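Local coordinates for protein 3-carboxy-cis,cis-muconate cycloisomerase (Pseudomonas putida, PDB 1RE5) that belongs to the fumarase/aspartase-type superfamily of largely helical lyases and assembles from four copies of one chain, at residues R24-E32 / S77-L85; R230-L240 / E323-V334. All coordinates share one frame; numbering follows the deposited sequence.

Contact 1: residues R24-E32 / S77-L85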
loop_
_atom_site.group_PDB
_atom_site.type_symbol
_atom_site.label_atom_id
_atom_site.label_comp_id
_atom_site.label_asym_id
_atom_site.label_seq_id
_atom_site.Cartn_x
_atom_site.Cartn_y
_atom_site.Cartn_z
ATOM N N ARG D 24 7.153 -14.436 -22.098
ATOM C CA ARG D 24 6.652 -13.128 -22.484
ATOM C C ARG D 24 6.710 -12.995 -24.015
ATOM O O ARG D 24 5.713 -12.655 -24.663
ATOM C CB ARG D 24 7.503 -12.051 -21.806
ATOM C CG ARG D 24 7.085 -10.644 -22.097
ATOM C CD ARG D 24 7.657 -9.728 -21.045
ATOM N NE ARG D 24 6.656 -9.345 -20.052
ATOM C CZ ARG D 24 6.954 -8.875 -18.846
ATOM N NH1 ARG D 24 8.223 -8.742 -18.482
ATOM N NH2 ARG D 24 5.987 -8.520 -18.014
ATOM N N LEU D 25 7.888 -13.276 -24.575
ATOM C CA LEU D 25 8.108 -13.222 -26.011
ATOM C C LEU D 25 7.121 -14.136 -26.730
ATOM O O LEU D 25 6.420 -13.709 -27.645
ATOM C CB LEU D 25 9.542 -13.659 -26.337
ATOM C CG LEU D 25 10.604 -12.591 -26.616
ATOM C CD1 LEU D 25 10.187 -11.215 -26.086
ATOM C CD2 LEU D 25 11.901 -13.033 -25.990
ATOM N N GLN D 26 7.047 -15.391 -26.305
ATOM C CA GLN D 26 6.153 -16.326 -26.968
ATOM C C GLN D 26 4.721 -15.852 -27.031
ATOM O O GLN D 26 4.044 -16.043 -28.044
ATOM C CB GLN D 26 6.188 -17.693 -26.300
ATOM C CG GLN D 26 5.678 -18.803 -27.210
ATOM C CD GLN D 26 6.435 -18.853 -28.531
ATOM O OE1 GLN D 26 7.670 -19.034 -28.566
ATOM N NE2 GLN D 26 5.702 -18.690 -29.630
ATOM N N GLY D 27 4.253 -15.245 -25.948
ATOM C CA GLY D 27 2.884 -14.756 -25.928
ATOM C C GLY D 27 2.630 -13.793 -27.077
ATOM O O GLY D 27 1.639 -13.918 -27.793
ATOM N N MET D 28 3.533 -12.834 -27.261
ATOM C CA MET D 28 3.390 -11.851 -28.327
ATOM C C MET D 28 3.530 -12.485 -29.715
ATOM O O MET D 28 2.764 -12.176 -30.635
ATOM C CB MET D 28 4.412 -10.724 -28.145
ATOM C CG MET D 28 4.139 -9.852 -26.937
ATOM S SD MET D 28 5.276 -8.475 -26.780
ATOM C CE MET D 28 6.636 -9.206 -25.893
ATOM N N LEU D 29 4.502 -13.374 -29.870
ATOM C CA LEU D 29 4.684 -14.041 -31.146
ATOM C C LEU D 29 3.423 -14.837 -31.481
ATOM O O LEU D 29 2.970 -14.834 -32.631
ATOM C CB LEU D 29 5.907 -14.952 -31.094
ATOM C CG LEU D 29 7.200 -14.150 -30.923
ATOM C CD1 LEU D 29 8.382 -15.088 -30.666
ATOM C CD2 LEU D 29 7.423 -13.293 -32.155
ATOM N N ASP D 30 2.853 -15.503 -30.479
ATOM C CA ASP D 30 1.624 -16.275 -30.679
ATOM C C ASP D 30 0.547 -15.361 -31.252
ATOM O O ASP D 30 -0.257 -15.762 -32.108
ATOM C CB ASP D 30 1.136 -16.857 -29.350
ATOM C CG ASP D 30 1.845 -18.146 -28.981
ATOM O OD1 ASP D 30 2.981 -18.379 -29.465
ATOM O OD2 ASP D 30 1.264 -18.925 -28.196
ATOM N N PHE D 31 0.536 -14.124 -30.766
ATOM C CA PHE D 31 -0.422 -13.138 -31.232
ATOM C C PHE D 31 -0.161 -12.824 -32.704
ATOM O O PHE D 31 -1.085 -12.852 -33.518
ATOM C CB PHE D 31 -0.302 -11.853 -30.417
ATOM C CG PHE D 31 -1.087 -10.707 -30.989
ATOM C CD1 PHE D 31 -2.477 -10.654 -30.845
ATOM C CD2 PHE D 31 -0.439 -9.699 -31.708
ATOM C CE1 PHE D 31 -3.210 -9.619 -31.403
ATOM C CE2 PHE D 31 -1.169 -8.655 -32.275
ATOM C CZ PHE D 31 -2.561 -8.614 -32.121
ATOM N N GLU D 32 1.098 -12.530 -33.033
ATOM C CA GLU D 32 1.490 -12.203 -34.409
ATOM C C GLU D 32 1.109 -13.293 -35.413
ATOM O O GLU D 32 0.509 -13.011 -36.460
ATOM C CB GLU D 32 2.995 -11.939 -34.473
ATOM C CG GLU D 32 3.418 -10.703 -33.676
ATOM C CD GLU D 32 2.697 -9.429 -34.128
ATOM O OE1 GLU D 32 2.659 -8.453 -33.353
ATOM O OE2 GLU D 32 2.172 -9.393 -35.259
ATOM N N SER D 77 7.779 -3.220 -25.522
ATOM C CA SER D 77 8.396 -4.441 -26.020
ATOM C C SER D 77 7.943 -4.840 -27.422
ATOM O O SER D 77 8.692 -5.461 -28.163
ATOM C CB SER D 77 8.094 -5.575 -25.050
ATOM O OG SER D 77 6.705 -5.594 -24.758
ATOM N N ALA D 78 6.719 -4.480 -27.785
ATOM C CA ALA D 78 6.179 -4.839 -29.090
ATOM C C ALA D 78 6.988 -4.370 -30.288
ATOM O O ALA D 78 7.382 -5.189 -31.118
ATOM C CB ALA D 78 4.744 -4.339 -29.223
ATOM N N ILE D 79 7.255 -3.068 -30.394
ATOM C CA ILE D 79 7.984 -2.602 -31.570
ATOM C C ILE D 79 9.372 -3.223 -31.793
ATOM O O ILE D 79 9.712 -3.564 -32.929
ATOM C CB ILE D 79 8.074 -1.034 -31.660
ATOM C CG1 ILE D 79 9.316 -0.520 -30.955
ATOM C CG2 ILE D 79 6.821 -0.395 -31.099
ATOM C CD1 ILE D 79 9.580 0.946 -31.233
ATOM N N PRO D 80 10.184 -3.398 -30.737
ATOM C CA PRO D 80 11.486 -3.999 -31.036
ATOM C C PRO D 80 11.339 -5.457 -31.441
ATOM O O PRO D 80 12.127 -5.977 -32.233
ATOM C CB PRO D 80 12.253 -3.846 -29.727
ATOM C CG PRO D 80 11.654 -2.631 -29.133
ATOM C CD PRO D 80 10.176 -2.870 -29.367
ATOM N N LEU D 81 10.330 -6.124 -30.896
ATOM C CA LEU D 81 10.116 -7.524 -31.228
ATOM C C LEU D 81 9.635 -7.643 -32.665
ATOM O O LEU D 81 10.157 -8.454 -33.435
ATOM C CB LEU D 81 9.070 -8.151 -30.310
ATOM C CG LEU D 81 8.760 -9.603 -30.684
ATOM C CD1 LEU D 81 10.014 -10.437 -30.472
ATOM C CD2 LEU D 81 7.608 -10.139 -29.856
ATOM N N VAL D 82 8.630 -6.836 -33.012
ATOM C CA VAL D 82 8.062 -6.846 -34.352
ATOM C C VAL D 82 9.148 -6.561 -35.382
ATOM O O VAL D 82 9.215 -7.226 -36.415
ATOM C CB VAL D 82 6.919 -5.811 -34.485
ATOM C CG1 VAL D 82 6.485 -5.697 -35.938
ATOM C CG2 VAL D 82 5.725 -6.238 -33.635
ATOM N N LYS D 83 10.005 -5.587 -35.097
ATOM C CA LYS D 83 11.093 -5.265 -36.014
ATOM C C LYS D 83 12.011 -6.482 -36.179
ATOM O O LYS D 83 12.374 -6.851 -37.292
ATOM C CB LYS D 83 11.902 -4.080 -35.484
ATOM C CG LYS D 83 13.016 -3.624 -36.411
ATOM C CD LYS D 83 13.750 -2.417 -35.825
ATOM C CE LYS D 83 14.784 -1.836 -36.791
ATOM N NZ LYS D 83 14.146 -1.331 -38.045
ATOM N N ALA D 84 12.377 -7.108 -35.068
ATOM C CA ALA D 84 13.249 -8.271 -35.111
ATOM C C ALA D 84 12.565 -9.417 -35.847
ATOM O O ALA D 84 13.215 -10.193 -36.551
ATOM C CB ALA D 84 13.624 -8.706 -33.690
ATOM N N LEU D 85 11.253 -9.531 -35.674
ATOM C CA LEU D 85 10.504 -10.588 -36.340
ATOM C C LEU D 85 10.584 -10.347 -37.849
ATOM O O LEU D 85 10.842 -11.268 -38.627
ATOM C CB LEU D 85 9.040 -10.575 -35.880
ATOM C CG LEU D 85 8.051 -11.485 -36.619
ATOM C CD1 LEU D 85 8.514 -12.932 -36.577
ATOM C CD2 LEU D 85 6.681 -11.354 -35.976
#

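Contact 2: residues R230-L240 / E323-V334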
loop_
_atom_site.group_PDB
_atom_site.type_symbol
_atom_site.label_atom_id
_atom_site.label_comp_id
_atom_site.label_asym_id
_atom_site.label_seq_id
_atom_site.Cartn_x
_atom_site.Cartn_y
_atom_site.Cartn_z
ATOM N N ARG D 230 -8.460 -1.111 -17.339
ATOM C CA ARG D 230 -7.737 -2.267 -16.815
ATOM C C ARG D 230 -8.375 -3.091 -15.680
ATOM O O ARG D 230 -7.697 -3.934 -15.068
ATOM C CB ARG D 230 -6.348 -1.800 -16.373
ATOM C CG ARG D 230 -5.814 -0.624 -17.170
ATOM C CD ARG D 230 -5.511 -1.037 -18.580
ATOM N NE ARG D 230 -4.294 -1.837 -18.650
ATOM C CZ ARG D 230 -3.958 -2.584 -19.699
ATOM N NH1 ARG D 230 -4.753 -2.634 -20.763
ATOM N NH2 ARG D 230 -2.825 -3.271 -19.694
ATOM N N ASP D 231 -9.661 -2.888 -15.408
ATOM C CA ASP D 231 -10.294 -3.624 -14.323
ATOM C C ASP D 231 -10.114 -5.139 -14.400
ATOM O O ASP D 231 -9.974 -5.800 -13.370
ATOM C CB ASP D 231 -11.774 -3.296 -14.261
ATOM C CG ASP D 231 -12.477 -3.615 -15.545
ATOM O OD1 ASP D 231 -13.382 -4.481 -15.548
ATOM O OD2 ASP D 231 -12.101 -2.998 -16.559
ATOM N N ARG D 232 -10.115 -5.697 -15.607
ATOM C CA ARG D 232 -9.956 -7.141 -15.758
ATOM C C ARG D 232 -8.664 -7.652 -15.120
ATOM O O ARG D 232 -8.673 -8.662 -14.402
ATOM C CB ARG D 232 -10.000 -7.538 -17.240
ATOM C CG ARG D 232 -11.395 -7.491 -17.850
ATOM C CD ARG D 232 -11.381 -7.804 -19.343
ATOM N NE ARG D 232 -11.946 -6.690 -20.097
ATOM C CZ ARG D 232 -13.119 -6.727 -20.716
ATOM N NH1 ARG D 232 -13.851 -7.829 -20.683
ATOM N NH2 ARG D 232 -13.574 -5.657 -21.339
ATOM N N LEU D 233 -7.552 -6.962 -15.367
ATOM C CA LEU D 233 -6.269 -7.398 -14.804
ATOM C C LEU D 233 -6.204 -7.170 -13.286
ATOM O O LEU D 233 -5.661 -7.986 -12.536
ATOM C CB LEU D 233 -5.111 -6.659 -15.490
ATOM C CG LEU D 233 -5.055 -6.717 -17.024
ATOM C CD1 LEU D 233 -3.811 -5.980 -17.532
ATOM C CD2 LEU D 233 -5.030 -8.169 -17.477
ATOM N N VAL D 234 -6.761 -6.055 -12.831
ATOM C CA VAL D 234 -6.745 -5.740 -11.417
ATOM C C VAL D 234 -7.633 -6.709 -10.638
ATOM O O VAL D 234 -7.312 -7.075 -9.509
ATOM C CB VAL D 234 -7.189 -4.298 -11.192
ATOM C CG1 VAL D 234 -7.173 -3.963 -9.713
ATOM C CG2 VAL D 234 -6.252 -3.372 -11.954
ATOM N N GLU D 235 -8.744 -7.142 -11.228
ATOM C CA GLU D 235 -9.596 -8.105 -10.533
ATOM C C GLU D 235 -8.867 -9.433 -10.332
ATOM O O GLU D 235 -8.929 -10.030 -9.256
ATOM C CB GLU D 235 -10.870 -8.376 -11.307
ATOM C CG GLU D 235 -11.571 -9.642 -10.864
ATOM C CD GLU D 235 -12.905 -9.819 -11.550
ATOM O OE1 GLU D 235 -12.958 -9.734 -12.801
ATOM O OE2 GLU D 235 -13.904 -10.039 -10.833
ATOM N N PHE D 236 -8.188 -9.904 -11.375
ATOM C CA PHE D 236 -7.441 -11.157 -11.287
ATOM C C PHE D 236 -6.380 -11.063 -10.191
ATOM O O PHE D 236 -6.204 -11.989 -9.398
ATOM C CB PHE D 236 -6.771 -11.470 -12.631
ATOM C CG PHE D 236 -5.915 -12.703 -12.610
ATOM C CD1 PHE D 236 -6.474 -13.951 -12.365
ATOM C CD2 PHE D 236 -4.547 -12.620 -12.840
ATOM C CE1 PHE D 236 -5.672 -15.107 -12.353
ATOM C CE2 PHE D 236 -3.737 -13.773 -12.827
ATOM C CZ PHE D 236 -4.305 -15.013 -12.584
ATOM N N ALA D 237 -5.679 -9.938 -10.148
ATOM C CA ALA D 237 -4.635 -9.733 -9.146
ATOM C C ALA D 237 -5.255 -9.712 -7.758
ATOM O O ALA D 237 -4.676 -10.178 -6.788
ATOM C CB ALA D 237 -3.912 -8.416 -9.409
ATOM N N SER D 238 -6.453 -9.162 -7.686
ATOM C CA SER D 238 -7.166 -9.054 -6.436
ATOM C C SER D 238 -7.542 -10.417 -5.847
ATOM O O SER D 238 -7.424 -10.645 -4.647
ATOM C CB SER D 238 -8.409 -8.205 -6.657
ATOM O OG SER D 238 -9.196 -8.220 -5.498
ATOM N N VAL D 239 -8.000 -11.336 -6.684
ATOM C CA VAL D 239 -8.369 -12.659 -6.184
ATOM C C VAL D 239 -7.104 -13.373 -5.723
ATOM O O VAL D 239 -7.100 -14.058 -4.702
ATOM C CB VAL D 239 -9.112 -13.486 -7.274
ATOM C CG1 VAL D 239 -9.494 -14.860 -6.728
ATOM C CG2 VAL D 239 -10.371 -12.733 -7.717
ATOM N N LEU D 240 -6.021 -13.205 -6.476
ATOM C CA LEU D 240 -4.748 -13.814 -6.088
ATOM C C LEU D 240 -4.364 -13.238 -4.718
ATOM O O LEU D 240 -3.765 -13.925 -3.871
ATOM C CB LEU D 240 -3.669 -13.498 -7.128
ATOM C CG LEU D 240 -3.266 -14.612 -8.108
ATOM C CD1 LEU D 240 -4.482 -15.298 -8.677
ATOM C CD2 LEU D 240 -2.427 -14.012 -9.224
ATOM N N GLU D 323 2.325 -1.710 -14.631
ATOM C CA GLU D 323 1.714 -3.035 -14.550
ATOM C C GLU D 323 2.662 -4.146 -14.977
ATOM O O GLU D 323 2.674 -5.218 -14.390
ATOM C CB GLU D 323 0.486 -3.141 -15.458
ATOM C CG GLU D 323 -0.478 -1.974 -15.441
ATOM C CD GLU D 323 -1.618 -2.167 -16.436
ATOM O OE1 GLU D 323 -1.515 -3.075 -17.289
ATOM O OE2 GLU D 323 -2.611 -1.408 -16.380
ATOM N N TRP D 324 3.454 -3.880 -16.008
ATOM C CA TRP D 324 4.346 -4.880 -16.594
ATOM C C TRP D 324 5.028 -5.919 -15.702
ATOM O O TRP D 324 4.884 -7.124 -15.928
ATOM C CB TRP D 324 5.386 -4.188 -17.487
ATOM C CG TRP D 324 4.751 -3.380 -18.597
ATOM C CD1 TRP D 324 3.411 -3.280 -18.890
ATOM C CD2 TRP D 324 5.423 -2.503 -19.513
ATOM N NE1 TRP D 324 3.215 -2.388 -19.924
ATOM C CE2 TRP D 324 4.432 -1.899 -20.323
ATOM C CE3 TRP D 324 6.767 -2.168 -19.727
ATOM C CZ2 TRP D 324 4.745 -0.982 -21.325
ATOM C CZ3 TRP D 324 7.076 -1.251 -20.731
ATOM C CH2 TRP D 324 6.069 -0.672 -21.514
ATOM N N GLU D 325 5.762 -5.479 -14.696
ATOM C CA GLU D 325 6.444 -6.433 -13.835
ATOM C C GLU D 325 5.644 -6.768 -12.589
ATOM O O GLU D 325 5.842 -7.815 -11.989
ATOM C CB GLU D 325 7.814 -5.883 -13.442
ATOM C CG GLU D 325 8.693 -5.558 -14.644
ATOM C CD GLU D 325 9.074 -6.797 -15.446
ATOM O OE1 GLU D 325 8.174 -7.605 -15.788
ATOM O OE2 GLU D 325 10.282 -6.961 -15.739
ATOM N N THR D 326 4.726 -5.890 -12.210
ATOM C CA THR D 326 3.927 -6.098 -11.015
ATOM C C THR D 326 3.006 -7.309 -11.041
ATOM O O THR D 326 2.982 -8.089 -10.092
ATOM C CB THR D 326 3.088 -4.842 -10.703
ATOM O OG1 THR D 326 3.965 -3.710 -10.622
ATOM C CG2 THR D 326 2.338 -4.995 -9.381
ATOM N N LEU D 327 2.237 -7.467 -12.110
ATOM C CA LEU D 327 1.308 -8.594 -12.193
ATOM C C LEU D 327 2.072 -9.916 -12.159
ATOM O O LEU D 327 1.661 -10.870 -11.483
ATOM C CB LEU D 327 0.460 -8.506 -13.462
ATOM C CG LEU D 327 -1.042 -8.750 -13.306
ATOM C CD1 LEU D 327 -1.695 -8.730 -14.678
ATOM C CD2 LEU D 327 -1.303 -10.074 -12.638
ATOM N N PRO D 328 3.196 -10.000 -12.889
ATOM C CA PRO D 328 3.913 -11.276 -12.834
ATOM C C PRO D 328 4.418 -11.563 -11.418
ATOM O O PRO D 328 4.319 -12.689 -10.931
ATOM C CB PRO D 328 5.039 -11.080 -13.846
ATOM C CG PRO D 328 4.404 -10.173 -14.857
ATOM C CD PRO D 328 3.719 -9.156 -13.975
ATOM N N ASP D 329 4.946 -10.554 -10.744
ATOM C CA ASP D 329 5.432 -10.779 -9.391
ATOM C C ASP D 329 4.349 -11.371 -8.505
ATOM O O ASP D 329 4.608 -12.290 -7.730
ATOM C CB ASP D 329 5.935 -9.478 -8.759
ATOM C CG ASP D 329 7.362 -9.168 -9.138
ATOM O OD1 ASP D 329 7.916 -8.177 -8.597
ATOM O OD2 ASP D 329 7.927 -9.916 -9.980
ATOM N N ILE D 330 3.138 -10.832 -8.612
ATOM C CA ILE D 330 2.030 -11.319 -7.803
ATOM C C ILE D 330 1.788 -12.802 -8.074
ATOM O O ILE D 330 1.703 -13.599 -7.147
ATOM C CB ILE D 330 0.748 -10.516 -8.088
ATOM C CG1 ILE D 330 0.943 -9.060 -7.670
ATOM C CG2 ILE D 330 -0.418 -11.123 -7.327
ATOM C CD1 ILE D 330 -0.180 -8.141 -8.067
ATOM N N CYS D 331 1.695 -13.166 -9.351
ATOM C CA CYS D 331 1.475 -14.551 -9.743
ATOM C C CYS D 331 2.555 -15.484 -9.205
ATOM O O CYS D 331 2.259 -16.580 -8.709
ATOM C CB CYS D 331 1.423 -14.656 -11.265
ATOM S SG CYS D 331 -0.089 -13.971 -11.964
ATOM N N CYS D 332 3.810 -15.061 -9.302
ATOM C CA CYS D 332 4.899 -15.900 -8.825
ATOM C C CYS D 332 4.865 -16.063 -7.315
ATOM O O CYS D 332 5.032 -17.166 -6.795
ATOM C CB CYS D 332 6.241 -15.322 -9.274
ATOM S SG CYS D 332 6.411 -15.355 -11.061
ATOM N N LEU D 333 4.639 -14.957 -6.614
ATOM C CA LEU D 333 4.571 -14.955 -5.154
ATOM C C LEU D 333 3.510 -15.929 -4.661
ATOM O O LEU D 333 3.744 -16.717 -3.738
ATOM C CB LEU D 333 4.247 -13.543 -4.658
ATOM C CG LEU D 333 5.266 -12.758 -3.814
ATOM C CD1 LEU D 333 6.648 -13.403 -3.856
ATOM C CD2 LEU D 333 5.318 -11.326 -4.333
ATOM N N VAL D 334 2.340 -15.871 -5.281
ATOM C CA VAL D 334 1.252 -16.743 -4.905
ATOM C C VAL D 334 1.545 -18.203 -5.274
ATOM O O VAL D 334 1.231 -19.116 -4.500
ATOM C CB VAL D 334 -0.055 -16.271 -5.565
ATOM C CG1 VAL D 334 -1.181 -17.239 -5.261
ATOM C CG2 VAL D 334 -0.412 -14.876 -5.050
#

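Contact 1: residues R24-E32 / S77-L85
In the N-terminal helical part of this lyase-family chain, helix 21-40 crosses helix 78-92 through Leu-81, whose side chain enters between Leu-25, Met-28 and Leu-29. The two short axes pass 11.1 Å apart at an angle of 64°, a steep crossing that confines the contact to about two turns of each helix. Leu-81 has CG anti to its backbone N (chi1 177°), which carries the branch across the gap; its CD2 packs on Met-28 CB at 3.7 Å and on Leu-29 CD2 at 3.9 Å. Met-28 leaves its helix extended and bends only at its last torsion (chi3 -86°), bringing its methyl CE to 3.8 Å from Ser-77 OG. A flexible, unbranched thioether can reach round to the Ser-77 hydroxyl in this way. At the other end, Leu-85 CD2 lies against the CB and CG methylenes of Glu-32, 4.0 Å from CB, while Glu-32 OE1 comes to 3.8 Å from Val-82 CG2. His-101 also packs on Glu-32 and Val-82 there. No hydrogen bond joins the two segments; across them the contact rests on apolar and van der Waals packing, with the glutamate contributing mainly its aliphatic stem.

Contact 2: residues R230-L240 / E323-V334
Arg-230 and Glu-323 close one end of this helix pair with a side-on, two-nitrogen salt bridge. Arg-230 NE donates to Glu-323 OE2 at 2.9 Å, on the syn lone pair, and NH2 of Arg-230 donates to Glu-323 OE1 at 2.7 Å; both bonds are nearly straight. Guanidinium and carboxylate planes differ by only 16°, and bends at chi2 and chi3 fold the arginine round to meet the extended glutamate. In this buried setting, each charge probably stabilises the other, and Asp-111 pairs with NH1. Beyond the bridge the interface is apolar, as expected for the long helical bundle of this superfamily: within these segments the two helices run roughly parallel, their axes 26° apart. Ala-237, small enough to let the backbones come close, sets its CB 4.0 Å from Ile-330 CD1. Leu-327 fills the middle, between Leu-233 and Phe-236. Cys-331 packs tightly between Leu-240 and Phe-236, its SG 3.6 Å from Leu-240 CD2 and, at the ring edge, 3.8 Å from Phe-236 CE2. The outward faces of the helices, by contrast, carry partly exposed Glu-235 and Glu-325 at subunit interfaces, where Glu-235 pairs with Arg-179 of the third subunit.

In the fold
Contacts 1 and 2 both lie in helical, mostly buried surroundings, but they hold different helices: contact 1 sits about 30 Å from the chain centre, contact 2 about 12 Å, and their own centres are about 21 Å apart. The peripheral one crosses steeply and is joined across the segments by apolar and van der Waals packing alone; the central one runs at a shallow angle and adds a buried ion pair to its apolar surface. They meet through Arg-24, which forms a salt bridge with Glu-325 and a weak hydrogen bond to Trp-324 O. Both reach Phe-6 of the second subunit, while residues 230-240 also face the third subunit, where Asp-231 pairs with Arg-175 and Arg-179 of that chain.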